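Local structure of NADH oxidoreductase (Mesorhizobium loti, 3PI7) at residues E86-I91 and G105-F110. The protein probably binds NADPH and acts as an oxidoreductase of the quinone reductase type, pairing a GroES-like domain with a Rossmann-fold nucleotide-binding domain. Numbering follows the deposited sequence.
Sequences EGVGTI and GKRVAF
Gly87 and Phe110 exchange two backbone hydrogen bonds: Gly87 N gives to Phe110 O at 3.1 Å, and Phe110 N gives to Gly87 O at 2.8 Å. Gly89 and Val108 repeat the pattern, Val108 N reaching Gly89 O with an N-H...O angle of 170°. Beyond the strand 107-110, Ile91 still uses both backbone groups, its N giving to Lys106 O and its O accepting from Gly105 N at 2.7 Å. Between these pairs, Val88 faces Ala109 and Thr90 faces Arg107 as non-hydrogen-bonded pairs; Val88 bonds instead through its backbone to Asn57 and Leu58, Thr90 to Lys55 and Arg107 to Leu134. Carbonyls already engaged also receive CA-H contacts, as Val108 O does from Val88 CA at 3.3 Å. With chi1 at 65°, Phe110 CG stands between its own backbone N and carbonyl carbon, which brings one ring face against Gly87, whose CA makes a CH-pi contact 4.2 Å from the ring centroid. The ring also packs on Ile54, Val56 and Ala124. An alanine in place of Phe110 would probably open a gap against Gly87 and strip packing from those three. On the same side of the sheet, Ile91 CD1 meets Val108 CG1 at 3.7 Å, the side chains crossing at about a right angle. The charged ends are satisfied elsewhere: Glu86 OE2 by Asn62 and OE1 by Val148 N, Arg107 by a salt bridge to Asp140 and by Val138 O, Lys106 NZ by Ser102 O. The strands run antiparallel at 144°, neighbours in the curled sheet of the GroES-like domain of the medium-chain dehydrogenase/reductase fold.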
loop_
_atom_site.group_PDB
_atom_site.type_symbol
_atom_site.label_atom_id
_atom_site.label_comp_id
_atom_site.label_asym_id
_atom_site.label_seq_id
_atom_site.Cartn_x
_atom_site.Cartn_y
_atom_site.Cartn_z
ATOM N N GLU A 86 -26.856 -10.310 -5.675
ATOM C CA GLU A 86 -27.688 -10.400 -4.486
ATOM C C GLU A 86 -29.164 -10.150 -4.749
ATOM O O GLU A 86 -29.547 -9.508 -5.717
ATOM C CB GLU A 86 -27.210 -9.458 -3.342
ATOM C CG GLU A 86 -27.595 -7.995 -3.424
ATOM C CD GLU A 86 -27.152 -7.054 -2.308
ATOM O OE1 GLU A 86 -27.138 -7.442 -1.110
ATOM O OE2 GLU A 86 -26.857 -5.890 -2.650
ATOM N N GLY A 87 -29.974 -10.569 -3.794
ATOM C CA GLY A 87 -31.391 -10.285 -3.856
ATOM C C GLY A 87 -32.112 -10.793 -2.642
ATOM O O GLY A 87 -31.500 -11.134 -1.609
ATOM N N VAL A 88 -33.418 -10.868 -2.789
ATOM C CA VAL A 88 -34.273 -11.405 -1.753
ATOM C C VAL A 88 -35.229 -12.366 -2.439
ATOM O O VAL A 88 -35.706 -12.128 -3.565
ATOM C CB VAL A 88 -35.005 -10.298 -0.945
ATOM C CG1 VAL A 88 -35.956 -9.509 -1.841
ATOM C CG2 VAL A 88 -35.751 -10.871 0.269
ATOM N N GLY A 89 -35.562 -13.423 -1.733
ATOM C CA GLY A 89 -36.527 -14.349 -2.292
ATOM C C GLY A 89 -36.842 -15.455 -1.334
ATOM O O GLY A 89 -36.366 -15.453 -0.201
ATOM N N THR A 90 -37.606 -16.432 -1.806
ATOM C CA THR A 90 -38.005 -17.545 -0.960
ATOM C C THR A 90 -37.326 -18.796 -1.442
ATOM O O THR A 90 -37.325 -19.062 -2.633
ATOM C CB THR A 90 -39.525 -17.691 -0.967
ATOM O OG1 THR A 90 -40.076 -16.524 -0.336
ATOM C CG2 THR A 90 -39.996 -18.922 -0.199
ATOM N N ILE A 91 -36.778 -19.567 -0.511
ATOM C CA ILE A 91 -36.116 -20.837 -0.882
ATOM C C ILE A 91 -37.160 -21.901 -1.194
ATOM O O ILE A 91 -37.981 -22.235 -0.345
ATOM C CB ILE A 91 -35.132 -21.299 0.213
ATOM C CG1 ILE A 91 -33.972 -20.258 0.322
ATOM C CG2 ILE A 91 -34.594 -22.704 -0.177
ATOM C CD1 ILE A 91 -33.183 -20.330 1.538
ATOM N N GLY A 105 -38.362 -22.957 2.270
ATOM C CA GLY A 105 -39.572 -22.234 2.650
ATOM C C GLY A 105 -39.290 -20.872 3.230
ATOM O O GLY A 105 -40.209 -20.059 3.363
ATOM N N LYS A 106 -38.021 -20.607 3.629
ATOM C CA LYS A 106 -37.699 -19.353 4.281
ATOM C C LYS A 106 -37.428 -18.272 3.272
ATOM O O LYS A 106 -36.936 -18.528 2.179
ATOM C CB LYS A 106 -36.501 -19.526 5.240
ATOM C CG LYS A 106 -36.918 -20.355 6.439
ATOM C CD LYS A 106 -35.797 -20.609 7.432
ATOM C CE LYS A 106 -36.351 -21.333 8.647
ATOM N NZ LYS A 106 -35.525 -22.525 9.023
ATOM N N ARG A 107 -37.843 -17.063 3.632
ATOM C CA ARG A 107 -37.599 -15.877 2.857
ATOM C C ARG A 107 -36.239 -15.362 3.298
ATOM O O ARG A 107 -36.000 -15.208 4.505
ATOM C CB ARG A 107 -38.706 -14.900 3.145
ATOM C CG ARG A 107 -38.521 -13.534 2.575
ATOM C CD ARG A 107 -39.709 -12.737 3.078
ATOM N NE ARG A 107 -39.663 -12.424 4.518
ATOM C CZ ARG A 107 -39.848 -11.193 4.982
ATOM N NH1 ARG A 107 -40.090 -10.191 4.143
ATOM N NH2 ARG A 107 -39.776 -10.949 6.285
ATOM N N VAL A 108 -35.330 -15.188 2.343
ATOM C CA VAL A 108 -33.958 -14.849 2.664
ATOM C C VAL A 108 -33.419 -13.729 1.827
ATOM O O VAL A 108 -33.813 -13.560 0.670
ATOM C CB VAL A 108 -33.005 -16.088 2.456
ATOM C CG1 VAL A 108 -33.280 -17.218 3.448
ATOM C CG2 VAL A 108 -33.041 -16.597 1.009
ATOM N N ALA A 109 -32.474 -13.000 2.400
ATOM C CA ALA A 109 -31.587 -12.131 1.638
ATOM C C ALA A 109 -30.493 -13.068 1.176
ATOM O O ALA A 109 -30.121 -13.971 1.943
ATOM C CB ALA A 109 -31.029 -11.032 2.527
ATOM N N PHE A 110 -29.998 -12.948 -0.057
ATOM C CA PHE A 110 -28.975 -13.905 -0.445
ATOM C C PHE A 110 -27.904 -13.267 -1.313
ATOM O O PHE A 110 -28.172 -12.276 -1.983
ATOM C CB PHE A 110 -29.582 -15.109 -1.170
ATOM C CG PHE A 110 -30.209 -14.749 -2.488
ATOM C CD1 PHE A 110 -31.534 -14.329 -2.555
ATOM C CD2 PHE A 110 -29.486 -14.860 -3.668
ATOM C CE1 PHE A 110 -32.114 -13.972 -3.784
ATOM C CE2 PHE A 110 -30.053 -14.479 -4.885
ATOM C CZ PHE A 110 -31.366 -14.054 -4.932
#